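Long-range contacts in putative adhesin (PDB 4QDG), which probably tethers a pilus to the bacterial outer membrane, as a putative lipoprotein adhesin of the FimB/Mfa2 fimbrial anchor family: residues A[34-39]-A[84-89]; A[39-44]-A[79-84]; A[124-129]-A[147-152]. All blocks are in the same frame, centred on the assembly; numbering follows the deposited sequence.

In the fold
Strands 38-44, 75-82, 127-137 and 140-159 lie side by side, each antiparallel to the next. Contact 2 pairs the first two; it is nested in the loop closed by contact 1, which joins the start of strand 38-44 to the loop after strand 75-82. Contact 3 comes later in the chain and pairs the last two. Strands 75-82 and 127-137 pair directly, so the contacts belong to one continuous run of β-structure. Centres of contacts 1 and 2, and of 1 and 3, lie about 11 Å apart, those of 2 and 3 about 14 Å. At the strand ends, His124 of contact 3 completes the magnesium site of contact 1; Asn151 reaches a second ion.

Contact 1. Residues A[34-39]-A[84-89]; sequences KVDCLT and LACNKS. With MG (magnesium ion), chain C.
Asp36 and Cys37 meet Cys86 around a bound magnesium ion, a metal site that clips the entry to strand 38-44 to the loop following strand 75-82; His124 completes the set of protein ligands. Asp36 chelates unevenly, with OD1 2.2 Å and OD2 2.6 Å from the ion. The sulfurs are unequal too: Cys86 SG lies 2.1 Å from the metal and Cys37 SG 2.6 Å. Thiolate and imidazole ligands are more familiar from zinc sites than from magnesium sites, so the coordination is unusual for the ion modelled. Each cysteine SG sits between its own backbone N and carbonyl carbon (chi1 59° in Cys37, 77° in Cys86), which turns the sulfur to the ion.

Second-shell bonds surround these ligands. Cys86 N donates a nearly straight bond to Cys37 SG over 3.2 Å (167° at the hydrogen), a common backbone grip on a metal-bound sulfur that probably stabilises its negative charge. Cys86 also begins a type I turn ending at Ser89, and this brings Lys88 back toward the site. The lysine, extended beyond CG, crosses the Asp36 carboxylate obliquely; its NZ makes a salt bridge to OD2 with a weak hydrogen bond of 3.4 Å, and may offset some of the ligand charge. On the strand side, a water 2.8 Å from Thr39 OG1 accepts a bond from Leu84 N and gives a weak one to Cys37 O. Beside this water, Ala85 packs its CB 3.7 Å from Cys37 CB, close to Thr39 OG1 as well.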
loop_
_atom_site.group_PDB
_atom_site.type_symbol
_atom_site.label_atom_id
_atom_site.label_comp_id
_atom_site.label_asym_id
_atom_site.label_seq_id
_atom_site.Cartn_x
_atom_site.Cartn_y
_atom_site.Cartn_z
ATOM N N LYS A 34 9.092 6.099 -7.972
ATOM C CA LYS A 34 8.457 4.946 -7.325
ATOM C C LYS A 34 7.921 3.882 -8.267
ATOM O O LYS A 34 7.948 2.725 -7.878
ATOM C CB LYS A 34 7.327 5.399 -6.370
ATOM C CG LYS A 34 7.769 6.358 -5.231
ATOM C CD LYS A 34 8.979 5.877 -4.432
ATOM C CE LYS A 34 8.682 5.437 -3.022
ATOM N NZ LYS A 34 9.185 4.056 -2.752
ATOM N N VAL A 35 7.436 4.226 -9.481
ATOM C CA VAL A 35 6.831 3.209 -10.369
ATOM C C VAL A 35 7.800 2.806 -11.466
ATOM O O VAL A 35 8.017 3.564 -12.405
ATOM C CB VAL A 35 5.455 3.654 -10.934
ATOM C CG1 VAL A 35 4.817 2.537 -11.762
ATOM C CG2 VAL A 35 4.518 4.094 -9.814
ATOM N N ASP A 36 8.358 1.587 -11.344
ATOM C CA ASP A 36 9.384 0.981 -12.204
ATOM C C ASP A 36 8.805 0.090 -13.340
ATOM O O ASP A 36 9.549 -0.335 -14.224
ATOM C CB ASP A 36 10.330 0.122 -11.320
ATOM C CG ASP A 36 9.707 -1.126 -10.678
ATOM O OD1 ASP A 36 8.475 -1.131 -10.445
ATOM O OD2 ASP A 36 10.453 -2.090 -10.405
ATOM N N CYS A 37 7.515 -0.254 -13.269
ATOM C CA CYS A 37 6.860 -1.074 -14.283
ATOM C C CYS A 37 5.406 -0.664 -14.377
ATOM O O CYS A 37 4.748 -0.428 -13.370
ATOM C CB CYS A 37 7.025 -2.571 -14.024
ATOM S SG CYS A 37 6.359 -3.137 -12.432
ATOM N N LEU A 38 4.928 -0.509 -15.602
ATOM C CA LEU A 38 3.593 -0.022 -15.835
ATOM C C LEU A 38 2.806 -0.954 -16.747
ATOM O O LEU A 38 3.319 -1.412 -17.758
ATOM C CB LEU A 38 3.738 1.384 -16.448
ATOM C CG LEU A 38 2.497 2.151 -16.881
ATOM C CD1 LEU A 38 1.582 2.481 -15.682
ATOM C CD2 LEU A 38 2.919 3.391 -17.593
ATOM N N THR A 39 1.560 -1.235 -16.360
ATOM C CA THR A 39 0.630 -2.037 -17.128
ATOM C C THR A 39 -0.520 -1.118 -17.449
ATOM O O THR A 39 -1.203 -0.655 -16.538
ATOM C CB THR A 39 0.194 -3.310 -16.356
ATOM O OG1 THR A 39 1.328 -4.115 -16.054
ATOM C CG2 THR A 39 -0.823 -4.151 -17.138
ATOM N N LEU A 84 2.989 -4.533 -11.272
ATOM C CA LEU A 84 2.422 -5.804 -11.729
ATOM C C LEU A 84 3.287 -6.483 -12.784
ATOM O O LEU A 84 3.262 -7.700 -12.873
ATOM C CB LEU A 84 1.029 -5.579 -12.347
ATOM C CG LEU A 84 -0.221 -5.864 -11.549
ATOM C CD1 LEU A 84 -1.379 -6.044 -12.469
ATOM C CD2 LEU A 84 -0.110 -7.126 -10.768
ATOM N N ALA A 85 3.994 -5.688 -13.617
ATOM C CA ALA A 85 4.751 -6.129 -14.797
ATOM C C ALA A 85 6.145 -6.695 -14.540
ATOM O O ALA A 85 6.470 -7.713 -15.149
ATOM C CB ALA A 85 4.866 -4.985 -15.796
ATOM N N CYS A 86 6.991 -6.035 -13.725
ATOM C CA CYS A 86 8.366 -6.527 -13.533
ATOM C C CYS A 86 8.419 -7.828 -12.703
ATOM O O CYS A 86 7.412 -8.242 -12.126
ATOM C CB CYS A 86 9.287 -5.448 -12.959
ATOM S SG CYS A 86 9.088 -5.138 -11.188
ATOM N N ASN A 87 9.595 -8.490 -12.709
ATOM C CA ASN A 87 9.855 -9.753 -12.008
ATOM C C ASN A 87 9.820 -9.600 -10.467
ATOM O O ASN A 87 9.631 -10.601 -9.769
ATOM C CB ASN A 87 11.205 -10.357 -12.461
ATOM C CG ASN A 87 12.402 -9.428 -12.368
ATOM O OD1 ASN A 87 12.484 -8.392 -13.037
ATOM N ND2 ASN A 87 13.390 -9.811 -11.577
ATOM N N LYS A 88 9.985 -8.360 -9.945
ATOM C CA LYS A 88 9.958 -8.056 -8.502
ATOM C C LYS A 88 8.529 -8.137 -7.899
ATOM O O LYS A 88 8.394 -8.292 -6.683
ATOM C CB LYS A 88 10.531 -6.653 -8.217
ATOM C CG LYS A 88 11.913 -6.347 -8.751
ATOM C CD LYS A 88 12.175 -4.849 -8.603
ATOM C CE LYS A 88 13.384 -4.392 -9.383
ATOM N NZ LYS A 88 13.559 -2.917 -9.317
ATOM N N SER A 89 7.484 -8.028 -8.754
ATOM C CA SER A 89 6.060 -8.000 -8.416
ATOM C C SER A 89 5.617 -8.965 -7.298
ATOM O O SER A 89 6.052 -10.114 -7.234
ATOM C CB SER A 89 5.211 -8.266 -9.649
ATOM O OG SER A 89 3.867 -7.933 -9.357
HETATM MG MG MG C . 8.203 -3.322 -10.624
HETATM O O HOH W 1 2.559 -2.782 -13.893
#

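Contact 2. Residues A[39-44]-A[79-84]; sequences TLLVYD and VAYGGL
Leu41 and Thr39 face Val79 and Tyr81 across neighbouring antiparallel strands, in a β-sheet of this transthyretin-clan protein. The segment axes run 4.7 Å apart at 165°. Thr39-Tyr81 and Leu41-Val79 are hydrogen-bonded pairs, with Leu40-Ala80 the non-hydrogen-bonded pair between them.

On the face carrying Thr39, Leu41, Val79 and Tyr81, methyl groups abut ring edges. Leu41 CD1 is the main bump: it reaches diagonally past Val79 CB to the edge of the Tyr81 ring, in the ring plane, 3.9 Å from CE2. One step along, Val79 CG2 meets the Tyr43 ring in the same manner, 3.9 Å from CE2 and near the ring plane. Met93 and Leu106 pack over Leu41 and Tyr81, and Tyr81 CE1 comes against Trp128 CD1, the ring planes at about 60°. The face of Leu40 and Ala80 carries fewer contacts between the strands. There CG of Leu40 lies anti to its backbone N (chi1 -175°), and its CD2 is 3.6 Å from Val79 O and 4.2 Å from Ala80 CB, while Phe19 touches both Leu40 and Ala80. Near the strand end Tyr81 O is gripped twice, by Thr39 N at 2.8 Å and by a water that donates to it at 2.8 Å.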
loop_
_atom_site.group_PDB
_atom_site.type_symbol
_atom_site.label_atom_id
_atom_site.label_comp_id
_atom_site.label_asym_id
_atom_site.label_seq_id
_atom_site.Cartn_x
_atom_site.Cartn_y
_atom_site.Cartn_z
ATOM N N THR A 39 1.560 -1.235 -16.360
ATOM C CA THR A 39 0.630 -2.037 -17.128
ATOM C C THR A 39 -0.520 -1.118 -17.449
ATOM O O THR A 39 -1.203 -0.655 -16.538
ATOM C CB THR A 39 0.194 -3.310 -16.356
ATOM O OG1 THR A 39 1.328 -4.115 -16.054
ATOM C CG2 THR A 39 -0.823 -4.151 -17.138
ATOM N N LEU A 40 -0.744 -0.853 -18.726
ATOM C CA LEU A 40 -1.840 0.025 -19.156
ATOM C C LEU A 40 -2.855 -0.807 -19.976
ATOM O O LEU A 40 -2.495 -1.432 -20.974
ATOM C CB LEU A 40 -1.277 1.232 -19.953
ATOM C CG LEU A 40 -2.233 2.356 -20.403
ATOM C CD1 LEU A 40 -3.035 1.957 -21.647
ATOM C CD2 LEU A 40 -3.098 2.912 -19.263
ATOM N N LEU A 41 -4.113 -0.806 -19.538
ATOM C CA LEU A 41 -5.198 -1.555 -20.179
ATOM C C LEU A 41 -6.172 -0.618 -20.861
ATOM O O LEU A 41 -6.517 0.426 -20.301
ATOM C CB LEU A 41 -5.943 -2.420 -19.154
ATOM C CG LEU A 41 -5.089 -3.410 -18.380
ATOM C CD1 LEU A 41 -5.679 -3.654 -17.042
ATOM C CD2 LEU A 41 -4.927 -4.697 -19.127
ATOM N N VAL A 42 -6.595 -0.983 -22.084
ATOM C CA VAL A 42 -7.489 -0.193 -22.919
ATOM C C VAL A 42 -8.813 -0.919 -23.029
ATOM O O VAL A 42 -8.845 -2.078 -23.429
ATOM C CB VAL A 42 -6.893 0.120 -24.344
ATOM C CG1 VAL A 42 -7.790 1.092 -25.125
ATOM C CG2 VAL A 42 -5.464 0.661 -24.265
ATOM N N TYR A 43 -9.900 -0.216 -22.698
ATOM C CA TYR A 43 -11.269 -0.699 -22.817
ATOM C C TYR A 43 -12.074 0.287 -23.663
ATOM O O TYR A 43 -11.796 1.485 -23.639
ATOM C CB TYR A 43 -11.925 -0.874 -21.422
ATOM C CG TYR A 43 -11.225 -1.894 -20.549
ATOM C CD1 TYR A 43 -11.421 -3.258 -20.741
ATOM C CD2 TYR A 43 -10.348 -1.498 -19.546
ATOM C CE1 TYR A 43 -10.747 -4.202 -19.969
ATOM C CE2 TYR A 43 -9.680 -2.435 -18.754
ATOM C CZ TYR A 43 -9.893 -3.788 -18.959
ATOM O OH TYR A 43 -9.252 -4.700 -18.149
ATOM N N ASP A 44 -13.097 -0.192 -24.365
ATOM C CA ASP A 44 -13.953 0.715 -25.123
ATOM C C ASP A 44 -15.013 1.336 -24.170
ATOM O O ASP A 44 -15.012 1.052 -22.965
ATOM C CB ASP A 44 -14.601 0.018 -26.332
ATOM C CG ASP A 44 -15.469 -1.193 -26.046
ATOM O OD1 ASP A 44 -16.212 -1.180 -25.019
ATOM O OD2 ASP A 44 -15.475 -2.121 -26.883
ATOM N N VAL A 79 -7.033 1.739 -17.698
ATOM C CA VAL A 79 -6.701 1.304 -16.348
ATOM C C VAL A 79 -5.210 1.129 -16.290
ATOM O O VAL A 79 -4.649 0.454 -17.143
ATOM C CB VAL A 79 -7.485 0.029 -15.882
ATOM C CG1 VAL A 79 -7.115 -0.341 -14.450
ATOM C CG2 VAL A 79 -8.997 0.235 -15.989
ATOM N N ALA A 80 -4.557 1.761 -15.307
ATOM C CA ALA A 80 -3.105 1.637 -15.116
ATOM C C ALA A 80 -2.774 0.926 -13.827
ATOM O O ALA A 80 -3.421 1.145 -12.787
ATOM C CB ALA A 80 -2.431 3.005 -15.116
ATOM N N TYR A 81 -1.755 0.055 -13.909
ATOM C CA TYR A 81 -1.212 -0.636 -12.746
ATOM C C TYR A 81 0.252 -0.423 -12.695
ATOM O O TYR A 81 0.905 -0.494 -13.729
ATOM C CB TYR A 81 -1.496 -2.143 -12.744
ATOM C CG TYR A 81 -2.929 -2.521 -12.448
ATOM C CD1 TYR A 81 -3.394 -2.608 -11.140
ATOM C CD2 TYR A 81 -3.804 -2.846 -13.469
ATOM C CE1 TYR A 81 -4.708 -2.985 -10.863
ATOM C CE2 TYR A 81 -5.111 -3.248 -13.205
ATOM C CZ TYR A 81 -5.556 -3.324 -11.900
ATOM O OH TYR A 81 -6.848 -3.707 -11.664
ATOM N N GLY A 82 0.756 -0.178 -11.498
ATOM C CA GLY A 82 2.178 -0.074 -11.229
ATOM C C GLY A 82 2.573 -1.230 -10.333
ATOM O O GLY A 82 1.841 -1.566 -9.403
ATOM N N GLY A 83 3.693 -1.881 -10.634
ATOM C CA GLY A 83 4.180 -2.985 -9.814
ATOM C C GLY A 83 3.626 -4.361 -10.109
ATOM O O GLY A 83 3.768 -5.262 -9.284
ATOM N N LEU A 84 2.989 -4.533 -11.272
ATOM C CA LEU A 84 2.422 -5.804 -11.729
ATOM C C LEU A 84 3.287 -6.483 -12.784
ATOM O O LEU A 84 3.262 -7.700 -12.873
ATOM C CB LEU A 84 1.029 -5.579 -12.347
ATOM C CG LEU A 84 -0.221 -5.864 -11.549
ATOM C CD1 LEU A 84 -1.379 -6.044 -12.469
ATOM C CD2 LEU A 84 -0.110 -7.126 -10.768
HETATM O O HOH W 1 2.559 -2.782 -13.893
#

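Contact 3. Residues A[124-129]-A[147-152]; sequences HGLYWG and MKNTNN. With MG (magnesium ion), chain C; MG (magnesium ion), chain D.
Leu126 O receives Asn149 N in a short, almost linear bond, 2.7 Å with 176° at the hydrogen. Two further backbone bonds close a ring between Trp128 and Met147, a selenomethionine: Trp128 N reaches Met147 O at 2.9 Å, and Met147 N returns to Trp128 O at 2.7 Å from a position tilted 27° out of the carbonyl plane. Beyond Asn149 the pairing slackens. Leu126 N finds the side chain of Thr150 in place of a carbonyl, a weak bond of 3.5 Å to OG1, which also rests against Gly125 CA. These bonds tie the open end of the β hairpin formed by strands 127-137 and 140-159, and each segment carries a metal ligand there.

The polar side-chain ends look outward for partners. Lys148 lies side by side with Tyr127, its CB 3.7 Å from CE2. Its chi1 (-176°) sets CG anti to the backbone N; the chain is extended beyond it, and NZ hydrogen-bonds Ser277 OG. Asn149 lays ND2 against the Leu126 methyl CD2, yet ND2 also has a hydrogen-bond partner outside the two segments, and OD1 accepts from Asn185 ND2. His124 takes no side-chain part in the pairing and gives NE2 to the first magnesium ion at 2.2 Å, joining Asp36, Cys37 and Cys86. Asn151 OD1 binds the second magnesium ion at 2.3 Å and also accepts from Trp279 NE1. Leu273 O and Glu276 O share that ion. A water coordinates the same magnesium ion at 2.2 Å. This water lies close to both Lys148 O and Thr150 O.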
loop_
_atom_site.group_PDB
_atom_site.type_symbol
_atom_site.label_atom_id
_atom_site.label_comp_id
_atom_site.label_asym_id
_atom_site.label_seq_id
_atom_site.Cartn_x
_atom_site.Cartn_y
_atom_site.Cartn_z
ATOM N N HIS A 124 6.451 -5.589 -2.988
ATOM C CA HIS A 124 6.768 -4.639 -4.058
ATOM C C HIS A 124 5.544 -3.719 -4.209
ATOM O O HIS A 124 4.415 -4.206 -4.235
ATOM C CB HIS A 124 7.086 -5.420 -5.354
ATOM C CG HIS A 124 7.541 -4.594 -6.532
ATOM N ND1 HIS A 124 8.747 -3.897 -6.516
ATOM C CD2 HIS A 124 6.993 -4.476 -7.769
ATOM C CE1 HIS A 124 8.848 -3.327 -7.710
ATOM N NE2 HIS A 124 7.822 -3.652 -8.496
ATOM N N GLY A 125 5.774 -2.412 -4.260
ATOM C CA GLY A 125 4.723 -1.406 -4.400
ATOM C C GLY A 125 3.688 -1.737 -5.457
ATOM O O GLY A 125 4.036 -2.205 -6.546
ATOM N N LEU A 126 2.406 -1.580 -5.106
ATOM C CA LEU A 126 1.299 -1.797 -6.033
ATOM C C LEU A 126 0.591 -0.472 -6.203
ATOM O O LEU A 126 0.236 0.170 -5.216
ATOM C CB LEU A 126 0.338 -2.921 -5.571
ATOM C CG LEU A 126 -0.831 -3.218 -6.524
ATOM C CD1 LEU A 126 -0.327 -3.866 -7.823
ATOM C CD2 LEU A 126 -1.881 -4.083 -5.846
ATOM N N TYR A 127 0.467 -0.022 -7.455
ATOM C CA TYR A 127 -0.141 1.265 -7.799
ATOM C C TYR A 127 -1.302 1.065 -8.749
ATOM O O TYR A 127 -1.332 0.097 -9.502
ATOM C CB TYR A 127 0.903 2.235 -8.387
ATOM C CG TYR A 127 2.053 2.523 -7.443
ATOM C CD1 TYR A 127 3.127 1.644 -7.332
ATOM C CD2 TYR A 127 2.074 3.680 -6.670
ATOM C CE1 TYR A 127 4.175 1.886 -6.444
ATOM C CE2 TYR A 127 3.155 3.967 -5.827
ATOM C CZ TYR A 127 4.191 3.054 -5.698
ATOM O OH TYR A 127 5.252 3.301 -4.853
ATOM N N TRP A 128 -2.307 1.941 -8.649
ATOM C CA TRP A 128 -3.512 1.854 -9.463
ATOM C C TRP A 128 -4.091 3.226 -9.734
ATOM O O TRP A 128 -4.091 4.083 -8.865
ATOM C CB TRP A 128 -4.576 0.970 -8.766
ATOM C CG TRP A 128 -5.876 0.881 -9.500
ATOM C CD1 TRP A 128 -6.198 0.002 -10.493
ATOM C CD2 TRP A 128 -7.003 1.752 -9.353
ATOM N NE1 TRP A 128 -7.467 0.253 -10.953
ATOM C CE2 TRP A 128 -7.988 1.317 -10.265
ATOM C CE3 TRP A 128 -7.292 2.837 -8.511
ATOM C CZ2 TRP A 128 -9.240 1.925 -10.351
ATOM C CZ3 TRP A 128 -8.535 3.443 -8.605
ATOM C CH2 TRP A 128 -9.492 2.988 -9.513
ATOM N N GLY A 129 -4.659 3.367 -10.923
ATOM C CA GLY A 129 -5.390 4.539 -11.371
ATOM C C GLY A 129 -6.185 4.207 -12.618
ATOM O O GLY A 129 -5.887 3.232 -13.311
HETATM N N MSE A 147 -2.720 5.790 -7.232
HETATM C CA MSE A 147 -2.586 5.651 -5.791
HETATM C C MSE A 147 -1.767 4.421 -5.462
HETATM O O MSE A 147 -1.652 3.546 -6.296
HETATM C CB MSE A 147 -3.936 5.626 -5.073
HETATM C CG MSE A 147 -4.804 4.412 -5.384
HETATM SE SE MSE A 147 -6.159 4.222 -4.002
HETATM C CE MSE A 147 -5.162 3.185 -2.900
ATOM N N LYS A 148 -1.180 4.382 -4.257
ATOM C CA LYS A 148 -0.360 3.277 -3.770
ATOM C C LYS A 148 -1.242 2.373 -2.883
ATOM O O LYS A 148 -1.925 2.871 -1.989
ATOM C CB LYS A 148 0.845 3.857 -3.002
ATOM C CG LYS A 148 1.851 2.827 -2.522
ATOM C CD LYS A 148 3.057 3.501 -1.931
ATOM C CE LYS A 148 4.059 2.518 -1.380
ATOM N NZ LYS A 148 5.100 3.237 -0.585
ATOM N N ASN A 149 -1.250 1.066 -3.148
ATOM C CA ASN A 149 -2.075 0.093 -2.408
ATOM C C ASN A 149 -1.328 -0.600 -1.276
ATOM O O ASN A 149 -1.977 -1.227 -0.441
ATOM C CB ASN A 149 -2.607 -1.011 -3.352
ATOM C CG ASN A 149 -3.658 -0.545 -4.327
ATOM O OD1 ASN A 149 -4.399 0.392 -4.075
ATOM N ND2 ASN A 149 -3.809 -1.258 -5.423
ATOM N N THR A 150 0.023 -0.552 -1.274
ATOM C CA THR A 150 0.793 -1.262 -0.256
ATOM C C THR A 150 1.196 -0.304 0.880
ATOM O O THR A 150 1.229 0.928 0.696
ATOM C CB THR A 150 2.006 -1.970 -0.902
ATOM O OG1 THR A 150 2.717 -1.029 -1.709
ATOM C CG2 THR A 150 1.611 -3.198 -1.737
ATOM N N ASN A 151 1.504 -0.887 2.048
ATOM C CA ASN A 151 1.864 -0.186 3.266
ATOM C C ASN A 151 2.992 -0.866 3.994
ATOM O O ASN A 151 3.153 -2.080 3.917
ATOM C CB ASN A 151 0.642 -0.127 4.208
ATOM C CG ASN A 151 -0.472 0.724 3.692
ATOM O OD1 ASN A 151 -0.449 1.960 3.783
ATOM N ND2 ASN A 151 -1.425 0.086 3.066
ATOM N N ASN A 152 3.751 -0.080 4.722
ATOM C CA ASN A 152 4.814 -0.566 5.593
ATOM C C ASN A 152 4.501 -0.054 6.980
ATOM O O ASN A 152 4.249 1.134 7.143
ATOM C CB ASN A 152 6.233 -0.143 5.130
ATOM C CG ASN A 152 7.309 -0.868 5.919
ATOM O OD1 ASN A 152 7.545 -2.049 5.710
ATOM N ND2 ASN A 152 7.879 -0.223 6.939
HETATM MG MG MG C . 8.203 -3.322 -10.624
HETATM MG MG MG D . -1.589 3.644 2.655
HETATM O O HOH W 2 -0.832 3.100 0.710
#